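Local coordinates for protein phosphoserine aminotransferase (Bacillus circulans, PDB 1W3U) that catalyses the reversible, pyridoxal-phosphate-dependent transamination that makes phosphoserine from 3-phosphohydroxypyruvate, and also acts on the corresponding phosphohydroxythreonine pair, at residues Ala56-Leu61 with Glu250-Ile255; Asn127-Pro132 with Cys289-Ser294; Ser273-Ala278 with Ala349-Met354. The protein carries 1 engineered substitution. One frame throughout, in Å; residues are numbered along the deposited sequence.

Overall arrangement
The three contacts join parts of one chain far apart in sequence. Contacts 1 and 3 each pair two helices and come in series, on the consecutive helices 242-257 and 260-280; their centres are 29 Å apart. Contact 2 pairs two loops and alternates along the chain with both others. Its centre is 31 Å from that of contact 1, across the chain's centre, and 20 Å from that of contact 3, whose nearest atoms are about 5 Å away without touching. Contact 1 lies beside strand 205-210 of the seven-stranded sheet, contact 3 beside strand 299-303. Contact 2 joins the loops after edge strand 116-122 and before strand 299-303, tying the sheet's edge to the C-terminal part carrying contact 3.

Contact 1. Residues Ala56-Leu61 with Glu250-Ile255; sequences ARLLAL and EVLKWI
The guanidinium of Arg57 lies with one face over the aliphatic stem of Lys253: CG of Lys253 is 3.3 Å from Arg57 CZ and sits above the centre of the plane. At the edge, in the plane, a water accepts from Arg57 NH1 at 3.0 Å and donates weakly to Leu252 O, a weak water link between the two helices. Arg57 gets there with an extended chain, its chi2 of 175° carrying CD past the CB of Leu252.

Deeper in, the contact is apolar. Leu252 meets Leu58 through CD1 and Leu61 through CD2, the latter at 3.7 Å from Leu61 CD1. The other branch of Leu61, CD2, lies 3.7 Å from Ile255 CG2. Leu58 also touches Val206 and Ile208 of strand 205-210, so helix 45-61 meets both the sheet and helix 242-257. The segment axes approach to 9.7 Å and diverge by 31°.

Arg57 NH2 and Lys253 NZ are 5.0 Å apart, yet each has its own acid: NH2 of Arg57 pairs with Glu53, and Lys253 NZ with Glu250 OE2 at 2.9 Å. These carboxylates probably offset the like charges, allowing the cationic chains to pack closely beside a leucine-rich seam.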
ATOM      1  N   ALA A  56      17.226   7.488   5.321  1.00 12.05           N
ATOM      2  CA  ALA A  56      18.417   8.338   5.429  1.00 13.05           C
ATOM      3  C   ALA A  56      18.615   9.201   4.189  1.00 12.28           C
ATOM      4  O   ALA A  56      18.946  10.397   4.265  1.00 15.39           O
ATOM      5  CB  ALA A  56      19.642   7.466   5.693  1.00 14.32           C
ATOM      6  N   ARG A  57      18.402   8.574   3.013  1.00 13.05           N
ATOM      7  CA  ARG A  57      18.587   9.403   1.816  1.00 12.84           C
ATOM      8  C   ARG A  57      17.590  10.534   1.744  1.00 12.39           C
ATOM      9  O   ARG A  57      17.857  11.621   1.260  1.00 12.23           O
ATOM     10  CB  ARG A  57      18.429   8.596   0.541  1.00 11.39           C
ATOM     11  CG  ARG A  57      19.520   7.541   0.362  1.00 13.75           C
ATOM     12  CD  ARG A  57      19.167   6.738  -0.893  1.00 17.37           C
ATOM     13  NE  ARG A  57      20.256   5.814  -1.241  1.00 25.56           N
ATOM     14  CZ  ARG A  57      21.390   6.172  -1.824  1.00 35.12           C
ATOM     15  NH1 ARG A  57      21.611   7.447  -2.138  1.00 34.62           N
ATOM     16  NH2 ARG A  57      22.316   5.258  -2.106  1.00 48.05           N
ATOM     17  N   LEU A  58      16.367  10.246   2.189  1.00 12.96           N
ATOM     18  CA  LEU A  58      15.336  11.281   2.121  1.00 12.31           C
ATOM     19  C   LEU A  58      15.757  12.435   3.015  1.00 12.13           C
ATOM     20  O   LEU A  58      15.760  13.587   2.577  1.00 13.43           O
ATOM     21  CB  LEU A  58      13.987  10.674   2.477  1.00 11.43           C
ATOM     22  CG  LEU A  58      12.786  11.374   1.813  1.00 19.34           C
ATOM     23  CD1 LEU A  58      11.596  10.443   1.812  1.00 20.87           C
ATOM     24  CD2 LEU A  58      12.513  12.701   2.511  1.00 20.01           C
ATOM     25  N   LEU A  59      16.124  12.118   4.260  1.00 12.83           N
ATOM     26  CA  LEU A  59      16.551  13.189   5.158  1.00 12.78           C
ATOM     27  C   LEU A  59      17.745  13.958   4.610  1.00 11.95           C
ATOM     28  O   LEU A  59      17.830  15.188   4.804  1.00 15.20           O
ATOM     29  CB  LEU A  59      16.915  12.616   6.544  1.00 11.55           C
ATOM     30  CG  LEU A  59      15.640  12.246   7.330  1.00 16.02           C
ATOM     31  CD1 LEU A  59      16.056  11.506   8.592  1.00 17.47           C
ATOM     32  CD2 LEU A  59      14.800  13.472   7.636  1.00 16.58           C
ATOM     33  N   ALA A  60      18.638  13.213   3.972  1.00 11.98           N
ATOM     34  CA  ALA A  60      19.875  13.845   3.504  1.00 10.59           C
ATOM     35  C   ALA A  60      19.548  14.846   2.417  1.00 13.08           C
ATOM     36  O   ALA A  60      20.142  15.927   2.343  1.00 15.26           O
ATOM     37  CB  ALA A  60      20.825  12.786   2.987  1.00 12.15           C
ATOM     38  N   LEU A  61      18.586  14.485   1.568  1.00 13.79           N
ATOM     39  CA  LEU A  61      18.174  15.436   0.532  1.00 13.24           C
ATOM     40  C   LEU A  61      17.680  16.734   1.144  1.00 13.12           C
ATOM     41  O   LEU A  61      17.844  17.775   0.511  1.00 14.30           O
ATOM     42  CB  LEU A  61      17.096  14.804  -0.367  1.00 12.95           C
ATOM     43  CG  LEU A  61      17.716  13.801  -1.349  1.00 15.94           C
ATOM     44  CD1 LEU A  61      16.638  12.878  -1.901  1.00 15.33           C
ATOM     45  CD2 LEU A  61      18.455  14.530  -2.488  1.00 12.81           C
ATOM     46  N   GLU A 250      15.257   3.738  -4.899  1.00  9.74           N
ATOM     47  CA  GLU A 250      15.910   3.926  -6.196  1.00  9.20           C
ATOM     48  C   GLU A 250      15.672   5.308  -6.738  1.00 10.32           C
ATOM     49  O   GLU A 250      16.612   5.901  -7.286  1.00 12.37           O
ATOM     50  CB  GLU A 250      15.378   2.856  -7.169  1.00 12.10           C
ATOM     51  CG  GLU A 250      15.829   1.430  -6.875  1.00 12.40           C
ATOM     52  CD  GLU A 250      17.352   1.314  -6.784  1.00 14.92           C
ATOM     53  OE1 GLU A 250      18.041   1.735  -7.749  1.00 16.53           O
ATOM     54  OE2 GLU A 250      17.844   0.834  -5.749  1.00 15.37           O
ATOM     55  N   VAL A 251      14.467   5.874  -6.606  1.00 10.12           N
ATOM     56  CA  VAL A 251      14.206   7.254  -7.034  1.00 10.02           C
ATOM     57  C   VAL A 251      15.072   8.206  -6.214  1.00 12.75           C
ATOM     58  O   VAL A 251      15.642   9.145  -6.768  1.00 11.12           O
ATOM     59  CB  VAL A 251      12.710   7.593  -6.902  1.00  9.18           C
ATOM     60  CG1 VAL A 251      12.488   9.064  -7.145  1.00 12.93           C
ATOM     61  CG2 VAL A 251      11.900   6.791  -7.923  1.00  9.63           C
ATOM     62  N   LEU A 252      15.198   7.991  -4.885  1.00  9.85           N
ATOM     63  CA  LEU A 252      16.014   8.905  -4.113  1.00 10.32           C
ATOM     64  C   LEU A 252      17.458   8.870  -4.601  1.00  9.46           C
ATOM     65  O   LEU A 252      18.108   9.916  -4.678  1.00 11.44           O
ATOM     66  CB  LEU A 252      15.954   8.544  -2.611  1.00 13.70           C
ATOM     67  CG  LEU A 252      14.546   8.696  -2.001  1.00 11.60           C
ATOM     68  CD1 LEU A 252      14.486   8.182  -0.573  1.00 10.73           C
ATOM     69  CD2 LEU A 252      14.119  10.156  -2.088  1.00 15.63           C
ATOM     70  N   LYS A 253      17.971   7.679  -4.917  1.00 11.62           N
ATOM     71  CA  LYS A 253      19.336   7.652  -5.475  1.00 12.20           C
ATOM     72  C   LYS A 253      19.402   8.484  -6.749  1.00 13.56           C
ATOM     73  O   LYS A 253      20.366   9.214  -6.975  1.00 12.36           O
ATOM     74  CB  LYS A 253      19.760   6.240  -5.808  1.00 12.09           C
ATOM     75  CG  LYS A 253      19.932   5.280  -4.639  1.00 15.81           C
ATOM     76  CD  LYS A 253      20.315   3.921  -5.240  1.00 20.34           C
ATOM     77  CE  LYS A 253      20.097   2.810  -4.242  1.00 24.29           C
ATOM     78  NZ  LYS A 253      20.461   1.474  -4.754  1.00 22.22           N
ATOM     79  N   TRP A 254      18.370   8.357  -7.592  1.00 10.96           N
ATOM     80  CA  TRP A 254      18.361   9.133  -8.830  1.00 10.23           C
ATOM     81  C   TRP A 254      18.328  10.614  -8.550  1.00 12.57           C
ATOM     82  O   TRP A 254      19.011  11.409  -9.207  1.00 12.22           O
ATOM     83  CB  TRP A 254      17.161   8.653  -9.663  1.00 10.79           C
ATOM     84  CG  TRP A 254      16.964   9.416 -10.931  1.00 10.56           C
ATOM     85  CD1 TRP A 254      17.551   9.188 -12.154  1.00 12.36           C
ATOM     86  CD2 TRP A 254      16.088  10.543 -11.066  1.00 13.45           C
ATOM     87  NE1 TRP A 254      17.077  10.136 -13.034  1.00 12.57           N
ATOM     88  CE2 TRP A 254      16.180  10.979 -12.407  1.00 12.19           C
ATOM     89  CE3 TRP A 254      15.230  11.234 -10.188  1.00 13.86           C
ATOM     90  CZ2 TRP A 254      15.439  12.071 -12.860  1.00 11.95           C
ATOM     91  CZ3 TRP A 254      14.497  12.321 -10.645  1.00 16.04           C
ATOM     92  CH2 TRP A 254      14.615  12.729 -11.992  1.00 14.30           C
ATOM     93  N   ILE A 255      17.525  11.056  -7.577  1.00 12.15           N
ATOM     94  CA  ILE A 255      17.452  12.480  -7.277  1.00 11.84           C
ATOM     95  C   ILE A 255      18.821  12.988  -6.881  1.00 10.45           C
ATOM     96  O   ILE A 255      19.235  14.069  -7.313  1.00 12.87           O
ATOM     97  CB  ILE A 255      16.438  12.782  -6.163  1.00  9.35           C
ATOM     98  CG1 ILE A 255      15.001  12.503  -6.623  1.00 13.13           C
ATOM     99  CG2 ILE A 255      16.509  14.230  -5.678  1.00 15.63           C
ATOM    100  CD1 ILE A 255      13.971  12.844  -5.554  1.00 10.80           C
TER
HETATM  101  O   HOH W   1      19.903   9.876  -2.318  1.00 21.55           O

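Contact 2. Residues Asn127-Pro132 with Cys289-Ser294; sequences NYMTLP and CVDVDS
Ser294 OG receives the backbone N-H of Leu131 at 2.8 Å, in a nearly straight bond with an N-H...O angle of 175°. The hydroxyl is aimed across the gap because it stands beside its own backbone N, opposite the carbonyl carbon (chi1 -66°). The side chain of Leu131 lies alongside the same group, its CG 3.8 Å from Ser294 CB, so the serine is polar toward the backbone and packed against the leucine.

A second bond joins the two backbones: Asp291 N donates to Met129 O at 2.9 Å, tilted somewhat from the carbonyl plane. The same oxygen lies against carbon atoms as well, Val290 CB and Ser294 CB each being 3.6 Å from Met129 O. The third bond runs from Thr130 OG1 to Asp291 OD2. At 2.5 Å it is unusually short, and its exact length deserves caution; the hydroxyl comes from above the carboxylate plane, 44° out of it.

Met129 crosses the side chain of Asp291 at about a right angle. Its chain bends at the last torsion, turning the terminal CE toward OD1 of Asp291.

Each segment is also braced from its own side. Thr130 N is bonded to Ser126 OG, while Ser294 N closes the short 3-10 turn 292-294 onto Asp291 O at 2.8 Å. The side chain of Leu131 is about 12 Å from the bound pyridoxal phosphate, too far to touch it.

The loop between strands 116-122 and 143-149 is thus held to the loop between strands 287-288 and 299-303. Residues 289-294 supply the Ser294 hydroxyl, the Asp291 N-H and its carboxylate; residues 127-132 supply the Leu131 N-H, the Met129 carbonyl and the Thr130 hydroxyl. The two sound bonds, Leu131 N to Ser294 OG and Asp291 N to Met129 O, pin both backbones.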
ATOM      1  N   ASN A 127     -11.263  32.220  -6.972  1.00 20.64           N
ATOM      2  CA  ASN A 127     -11.473  30.935  -7.597  1.00 23.25           C
ATOM      3  C   ASN A 127     -10.171  30.130  -7.651  1.00 25.74           C
ATOM      4  O   ASN A 127      -9.856  29.429  -8.609  1.00 25.93           O
ATOM      5  CB  ASN A 127     -12.012  31.100  -9.026  1.00 27.65           C
ATOM      6  CG  ASN A 127     -12.799  29.850  -9.389  1.00 50.78           C
ATOM      7  OD1 ASN A 127     -13.264  29.135  -8.501  1.00 50.66           O
ATOM      8  ND2 ASN A 127     -12.926  29.590 -10.684  1.00 66.35           N
ATOM      9  N   TYR A 128      -9.427  30.274  -6.564  1.00 19.50           N
ATOM     10  CA  TYR A 128      -8.198  29.578  -6.262  1.00 19.67           C
ATOM     11  C   TYR A 128      -7.056  30.010  -7.176  1.00 19.90           C
ATOM     12  O   TYR A 128      -6.068  29.287  -7.230  1.00 20.95           O
ATOM     13  CB  TYR A 128      -8.459  28.055  -6.278  1.00 26.03           C
ATOM     14  CG  TYR A 128      -9.571  27.650  -5.307  1.00 24.03           C
ATOM     15  CD1 TYR A 128      -9.413  27.728  -3.927  1.00 22.12           C
ATOM     16  CD2 TYR A 128     -10.802  27.185  -5.752  1.00 30.63           C
ATOM     17  CE1 TYR A 128     -10.403  27.371  -3.027  1.00 18.76           C
ATOM     18  CE2 TYR A 128     -11.809  26.820  -4.872  1.00 25.55           C
ATOM     19  CZ  TYR A 128     -11.606  26.909  -3.515  1.00 30.57           C
ATOM     20  OH  TYR A 128     -12.605  26.554  -2.642  1.00 37.33           O
ATOM     21  N   MET A 129      -7.150  31.160  -7.848  1.00 19.51           N
ATOM     22  CA  MET A 129      -6.110  31.682  -8.719  1.00 23.61           C
ATOM     23  C   MET A 129      -4.982  32.380  -7.976  1.00 20.95           C
ATOM     24  O   MET A 129      -3.857  32.473  -8.486  1.00 18.33           O
ATOM     25  CB  MET A 129      -6.625  32.739  -9.725  1.00 22.44           C
ATOM     26  CG  MET A 129      -7.639  32.161 -10.696  1.00 21.87           C
ATOM     27  SD  MET A 129      -7.951  33.362 -12.022  1.00 34.78           S
ATOM     28  CE  MET A 129      -6.248  33.751 -12.470  1.00 33.33           C
ATOM     29  N   THR A 130      -5.324  32.892  -6.803  1.00 16.41           N
ATOM     30  CA  THR A 130      -4.411  33.732  -6.071  1.00 17.62           C
ATOM     31  C   THR A 130      -4.143  33.082  -4.724  1.00 18.01           C
ATOM     32  O   THR A 130      -5.036  33.092  -3.867  1.00 19.03           O
ATOM     33  CB  THR A 130      -5.011  35.130  -5.818  1.00 16.87           C
ATOM     34  OG1 THR A 130      -5.480  35.628  -7.090  1.00 26.98           O
ATOM     35  CG2 THR A 130      -3.971  36.075  -5.266  1.00 21.87           C
ATOM     36  N   LEU A 131      -2.961  32.521  -4.537  1.00 14.86           N
ATOM     37  CA  LEU A 131      -2.768  31.897  -3.219  1.00 16.26           C
ATOM     38  C   LEU A 131      -2.882  32.911  -2.101  1.00 17.18           C
ATOM     39  O   LEU A 131      -2.579  34.109  -2.255  1.00 19.28           O
ATOM     40  CB  LEU A 131      -1.382  31.250  -3.176  1.00 14.56           C
ATOM     41  CG  LEU A 131      -1.297  29.940  -3.982  1.00 13.88           C
ATOM     42  CD1 LEU A 131       0.154  29.546  -4.152  1.00 16.63           C
ATOM     43  CD2 LEU A 131      -2.099  28.847  -3.293  1.00 18.28           C
ATOM     44  N   PRO A 132      -3.321  32.463  -0.934  1.00 15.02           N
ATOM     45  CA  PRO A 132      -3.431  33.450   0.158  1.00 16.92           C
ATOM     46  C   PRO A 132      -2.070  33.843   0.695  1.00 19.62           C
ATOM     47  O   PRO A 132      -1.099  33.066   0.660  1.00 22.39           O
ATOM     48  CB  PRO A 132      -4.289  32.684   1.169  1.00 20.17           C
ATOM     49  CG  PRO A 132      -4.180  31.230   0.845  1.00 20.02           C
ATOM     50  CD  PRO A 132      -3.692  31.087  -0.573  1.00 13.93           C
ATOM     51  N   CYS A 289      -4.207  29.218 -15.874  1.00 19.95           N
ATOM     52  CA  CYS A 289      -5.366  29.227 -14.977  1.00 15.45           C
ATOM     53  C   CYS A 289      -5.084  30.067 -13.745  1.00 23.05           C
ATOM     54  O   CYS A 289      -5.947  30.838 -13.314  1.00 39.30           O
ATOM     55  CB  CYS A 289      -5.757  27.797 -14.586  1.00 18.62           C
ATOM     56  SG  CYS A 289      -6.449  26.918 -16.020  1.00 20.13           S
ATOM     57  N   VAL A 290      -3.893  29.980 -13.150  1.00 18.68           N
ATOM     58  CA  VAL A 290      -3.658  30.756 -11.929  1.00 13.92           C
ATOM     59  C   VAL A 290      -2.795  31.999 -12.131  1.00 16.07           C
ATOM     60  O   VAL A 290      -2.092  32.206 -13.122  1.00 19.59           O
ATOM     61  CB  VAL A 290      -2.990  29.863 -10.860  1.00 19.04           C
ATOM     62  CG1 VAL A 290      -3.695  28.508 -10.829  1.00 19.01           C
ATOM     63  CG2 VAL A 290      -1.505  29.680 -11.103  1.00 20.32           C
ATOM     64  N   ASP A 291      -2.810  32.888 -11.128  1.00 17.16           N
ATOM     65  CA  ASP A 291      -1.968  34.070 -11.188  1.00 16.49           C
ATOM     66  C   ASP A 291      -0.497  33.668 -11.346  1.00 18.06           C
ATOM     67  O   ASP A 291      -0.063  32.666 -10.787  1.00 16.87           O
ATOM     68  CB  ASP A 291      -2.040  34.921  -9.916  1.00 24.44           C
ATOM     69  CG  ASP A 291      -3.385  35.553  -9.646  1.00 25.99           C
ATOM     70  OD1 ASP A 291      -4.302  35.443 -10.473  1.00 20.07           O
ATOM     71  OD2 ASP A 291      -3.505  36.184  -8.563  1.00 31.59           O
ATOM     72  N   VAL A 292       0.249  34.489 -12.079  1.00 17.87           N
ATOM     73  CA  VAL A 292       1.671  34.282 -12.255  1.00 18.04           C
ATOM     74  C   VAL A 292       2.363  34.017 -10.942  1.00 14.79           C
ATOM     75  O   VAL A 292       3.149  33.065 -10.884  1.00 18.64           O
ATOM     76  CB  VAL A 292       2.330  35.510 -12.932  1.00 18.79           C
ATOM     77  CG1 VAL A 292       3.833  35.390 -12.947  1.00 18.92           C
ATOM     78  CG2 VAL A 292       1.686  35.618 -14.315  1.00 23.03           C
ATOM     79  N   ASP A 293       2.061  34.794  -9.913  1.00 16.88           N
ATOM     80  CA  ASP A 293       2.832  34.563  -8.680  1.00 16.01           C
ATOM     81  C   ASP A 293       2.387  33.314  -7.933  1.00 13.04           C
ATOM     82  O   ASP A 293       3.030  33.032  -6.910  1.00 18.38           O
ATOM     83  CB  ASP A 293       2.711  35.754  -7.730  1.00 21.06           C
ATOM     84  CG  ASP A 293       3.400  36.990  -8.275  1.00 37.77           C
ATOM     85  OD1 ASP A 293       3.192  38.068  -7.678  1.00 57.61           O
ATOM     86  OD2 ASP A 293       4.129  36.896  -9.290  1.00 40.35           O
ATOM     87  N   SER A 294       1.350  32.620  -8.409  1.00 14.92           N
ATOM     88  CA  SER A 294       0.940  31.409  -7.704  1.00 14.62           C
ATOM     89  C   SER A 294       1.253  30.175  -8.546  1.00 15.72           C
ATOM     90  O   SER A 294       0.908  29.051  -8.200  1.00 12.56           O
ATOM     91  CB  SER A 294      -0.543  31.436  -7.366  1.00 17.14           C
ATOM     92  OG  SER A 294      -0.841  32.474  -6.426  1.00 17.08           O
TER

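Contact 3. Residues Ser273-Ala278 with Ala349-Met354; sequences SLIYDA and ALVQFM
Apolar contacts carry this pairing, and Val351 stands at its middle. Its CG1 branch enters the notch between Leu274, Ile275 and Ala278, lying 3.9 Å from Ile275 CG1 and an equal 3.9 Å from Ala278 CB. The CG2 branch turns to Leu274 instead, 3.9 Å from its CD2, with the two side chains crossing at about a right angle. Val351 presents both methyls at once because CG1 stands opposite the carbonyl carbon (chi1 -57°), which puts CG2 between the backbone N and that carbon.

On one flank of the valine, the CD1 end of Ile275 touches CD2 of Leu350 at 4.0 Å, again nearly perpendicular. One helical turn further along, the CE methyl of Met354 reaches Ala278 CB at 4.1 Å; a bend at its last torsion (chi3 66°) brings the methyl round to the small alanine.

Contacts with the backbone are few. Val351 CG1 rests 3.7 Å from Leu274 O, an oxygen that already accepts the helical bond of Ala278 N. No hydrogen bond or salt bridge crosses between the segments, and polar links run to other parts instead: Met354 O receives the hydroxyl of Tyr286, and Tyr276 OH bonds to Ser296 O.

The helix geometry is that of ordinary side-by-side packing. The segment axes are 9.7 Å apart at closest approach and only 8° from parallel; Ile275 and Val351 have the closest CA atoms, 6.1 Å apart. Ile275 also touches Ile300 and Met354 touches Phe302, both on strand 299-303. Two helices, 260-280 and 344-360, running nearly parallel where they meet and laid against a strand, are consistent with the alpha/beta C-terminal domain of fold-type I pyridoxal phosphate enzymes, to which class-V aminotransferases belong.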
ATOM      1  N   SER A 273       9.480  26.829 -17.034  1.00 12.66           N
ATOM      2  CA  SER A 273       9.633  28.126 -17.681  1.00 11.62           C
ATOM      3  C   SER A 273       9.362  27.988 -19.177  1.00 13.58           C
ATOM      4  O   SER A 273       8.706  28.838 -19.790  1.00 18.71           O
ATOM      5  CB  SER A 273      11.031  28.682 -17.403  1.00 15.19           C
ATOM      6  OG  SER A 273      11.236  29.887 -18.142  1.00 22.80           O
ATOM      7  N   LEU A 274       9.861  26.901 -19.784  1.00 14.96           N
ATOM      8  CA  LEU A 274       9.549  26.685 -21.203  1.00 11.25           C
ATOM      9  C   LEU A 274       8.061  26.652 -21.475  1.00 12.92           C
ATOM     10  O   LEU A 274       7.557  27.200 -22.452  1.00 18.80           O
ATOM     11  CB  LEU A 274      10.146  25.319 -21.612  1.00 13.33           C
ATOM     12  CG  LEU A 274      10.219  25.015 -23.108  1.00 19.68           C
ATOM     13  CD1 LEU A 274      11.250  25.924 -23.785  1.00 17.73           C
ATOM     14  CD2 LEU A 274      10.530  23.541 -23.343  1.00 14.17           C
ATOM     15  N   ILE A 275       7.281  25.976 -20.620  1.00 11.61           N
ATOM     16  CA  ILE A 275       5.861  25.819 -20.914  1.00 10.27           C
ATOM     17  C   ILE A 275       5.127  27.117 -20.593  1.00 12.04           C
ATOM     18  O   ILE A 275       4.231  27.545 -21.338  1.00 14.05           O
ATOM     19  CB  ILE A 275       5.296  24.619 -20.149  1.00 11.23           C
ATOM     20  CG1 ILE A 275       5.939  23.299 -20.599  1.00 11.49           C
ATOM     21  CG2 ILE A 275       3.781  24.556 -20.233  1.00 12.70           C
ATOM     22  CD1 ILE A 275       5.777  22.132 -19.639  1.00 12.06           C
ATOM     23  N   TYR A 276       5.515  27.771 -19.483  1.00 13.47           N
ATOM     24  CA  TYR A 276       4.817  29.026 -19.157  1.00 14.88           C
ATOM     25  C   TYR A 276       5.102  30.072 -20.230  1.00 16.24           C
ATOM     26  O   TYR A 276       4.266  30.886 -20.593  1.00 18.81           O
ATOM     27  CB  TYR A 276       5.211  29.544 -17.770  1.00 18.26           C
ATOM     28  CG  TYR A 276       4.432  28.860 -16.653  1.00 18.99           C
ATOM     29  CD1 TYR A 276       3.048  28.886 -16.622  1.00 11.42           C
ATOM     30  CD2 TYR A 276       5.176  28.202 -15.648  1.00 12.99           C
ATOM     31  CE1 TYR A 276       2.356  28.256 -15.599  1.00 14.84           C
ATOM     32  CE2 TYR A 276       4.486  27.567 -14.625  1.00 13.46           C
ATOM     33  CZ  TYR A 276       3.099  27.605 -14.627  1.00 13.21           C
ATOM     34  OH  TYR A 276       2.449  26.988 -13.593  1.00 12.34           O
ATOM     35  N   ASP A 277       6.316  30.030 -20.760  1.00 17.64           N
ATOM     36  CA  ASP A 277       6.632  30.966 -21.839  1.00 17.09           C
ATOM     37  C   ASP A 277       5.770  30.682 -23.064  1.00 13.96           C
ATOM     38  O   ASP A 277       5.256  31.631 -23.674  1.00 18.35           O
ATOM     39  CB  ASP A 277       8.109  30.882 -22.190  1.00 16.64           C
ATOM     40  CG  ASP A 277       8.991  31.718 -21.289  1.00 31.03           C
ATOM     41  OD1 ASP A 277       8.508  32.331 -20.314  1.00 47.72           O
ATOM     42  OD2 ASP A 277      10.209  31.751 -21.563  1.00 47.81           O
ATOM     43  N   ALA A 278       5.604  29.418 -23.427  1.00 16.94           N
ATOM     44  CA  ALA A 278       4.733  29.035 -24.545  1.00 15.45           C
ATOM     45  C   ALA A 278       3.312  29.539 -24.325  1.00 15.65           C
ATOM     46  O   ALA A 278       2.655  29.993 -25.260  1.00 23.19           O
ATOM     47  CB  ALA A 278       4.705  27.540 -24.775  1.00 22.00           C
ATOM     48  N   ALA A 349       8.793  18.674 -26.500  1.00 13.44           N
ATOM     49  CA  ALA A 349       7.796  18.128 -27.406  1.00 12.36           C
ATOM     50  C   ALA A 349       6.418  18.753 -27.198  1.00 14.56           C
ATOM     51  O   ALA A 349       5.669  19.006 -28.149  1.00 14.46           O
ATOM     52  CB  ALA A 349       7.664  16.636 -27.176  1.00 15.98           C
ATOM     53  N   LEU A 350       6.072  18.954 -25.924  1.00 13.19           N
ATOM     54  CA  LEU A 350       4.790  19.575 -25.602  1.00 13.34           C
ATOM     55  C   LEU A 350       4.726  20.998 -26.129  1.00 11.76           C
ATOM     56  O   LEU A 350       3.724  21.336 -26.754  1.00 14.51           O
ATOM     57  CB  LEU A 350       4.548  19.580 -24.079  1.00 15.51           C
ATOM     58  CG  LEU A 350       3.270  20.336 -23.667  1.00 14.75           C
ATOM     59  CD1 LEU A 350       2.073  19.654 -24.293  1.00 11.28           C
ATOM     60  CD2 LEU A 350       3.164  20.394 -22.145  1.00 15.61           C
ATOM     61  N   VAL A 351       5.740  21.840 -25.947  1.00 12.70           N
ATOM     62  CA  VAL A 351       5.584  23.217 -26.428  1.00 10.91           C
ATOM     63  C   VAL A 351       5.632  23.243 -27.957  1.00 12.73           C
ATOM     64  O   VAL A 351       4.963  24.067 -28.584  1.00 14.52           O
ATOM     65  CB  VAL A 351       6.625  24.193 -25.873  1.00 16.51           C
ATOM     66  CG1 VAL A 351       6.551  24.150 -24.325  1.00 15.64           C
ATOM     67  CG2 VAL A 351       8.035  23.916 -26.322  1.00 19.87           C
ATOM     68  N   GLN A 352       6.430  22.345 -28.532  1.00 11.97           N
ATOM     69  CA  GLN A 352       6.389  22.256 -30.000  1.00 12.50           C
ATOM     70  C   GLN A 352       4.983  21.921 -30.462  1.00 13.23           C
ATOM     71  O   GLN A 352       4.410  22.541 -31.371  1.00 14.76           O
ATOM     72  CB  GLN A 352       7.418  21.193 -30.449  1.00 11.21           C
ATOM     73  CG  GLN A 352       8.833  21.725 -30.279  1.00 18.62           C
ATOM     74  CD  GLN A 352       9.919  20.663 -30.339  1.00 26.60           C
ATOM     75  OE1 GLN A 352      11.099  20.889 -29.998  1.00 26.61           O
ATOM     76  NE2 GLN A 352       9.553  19.470 -30.786  1.00 25.59           N
ATOM     77  N   PHE A 353       4.366  20.926 -29.813  1.00 11.50           N
ATOM     78  CA  PHE A 353       2.995  20.558 -30.148  1.00 11.61           C
ATOM     79  C   PHE A 353       2.076  21.757 -29.905  1.00 13.43           C
ATOM     80  O   PHE A 353       1.134  22.014 -30.667  1.00 13.68           O
ATOM     81  CB  PHE A 353       2.520  19.351 -29.321  1.00 12.51           C
ATOM     82  CG  PHE A 353       1.018  19.101 -29.495  1.00 16.23           C
ATOM     83  CD1 PHE A 353       0.564  18.385 -30.594  1.00 14.40           C
ATOM     84  CD2 PHE A 353       0.046  19.549 -28.581  1.00 14.28           C
ATOM     85  CE1 PHE A 353      -0.783  18.146 -30.784  1.00 14.89           C
ATOM     86  CE2 PHE A 353      -1.289  19.322 -28.785  1.00 14.66           C
ATOM     87  CZ  PHE A 353      -1.722  18.617 -29.883  1.00 14.55           C
ATOM     88  N   MET A 354       2.280  22.477 -28.789  1.00 13.06           N
ATOM     89  CA  MET A 354       1.361  23.584 -28.520  1.00 12.41           C
ATOM     90  C   MET A 354       1.403  24.614 -29.639  1.00 11.37           C
ATOM     91  O   MET A 354       0.396  25.224 -30.016  1.00 17.76           O
ATOM     92  CB  MET A 354       1.735  24.270 -27.190  1.00 13.87           C
ATOM     93  CG  MET A 354       1.315  23.399 -26.008  1.00 16.07           C
ATOM     94  SD  MET A 354       2.012  24.013 -24.478  1.00 15.69           S
ATOM     95  CE  MET A 354       1.176  25.606 -24.318  1.00 12.96           C
TER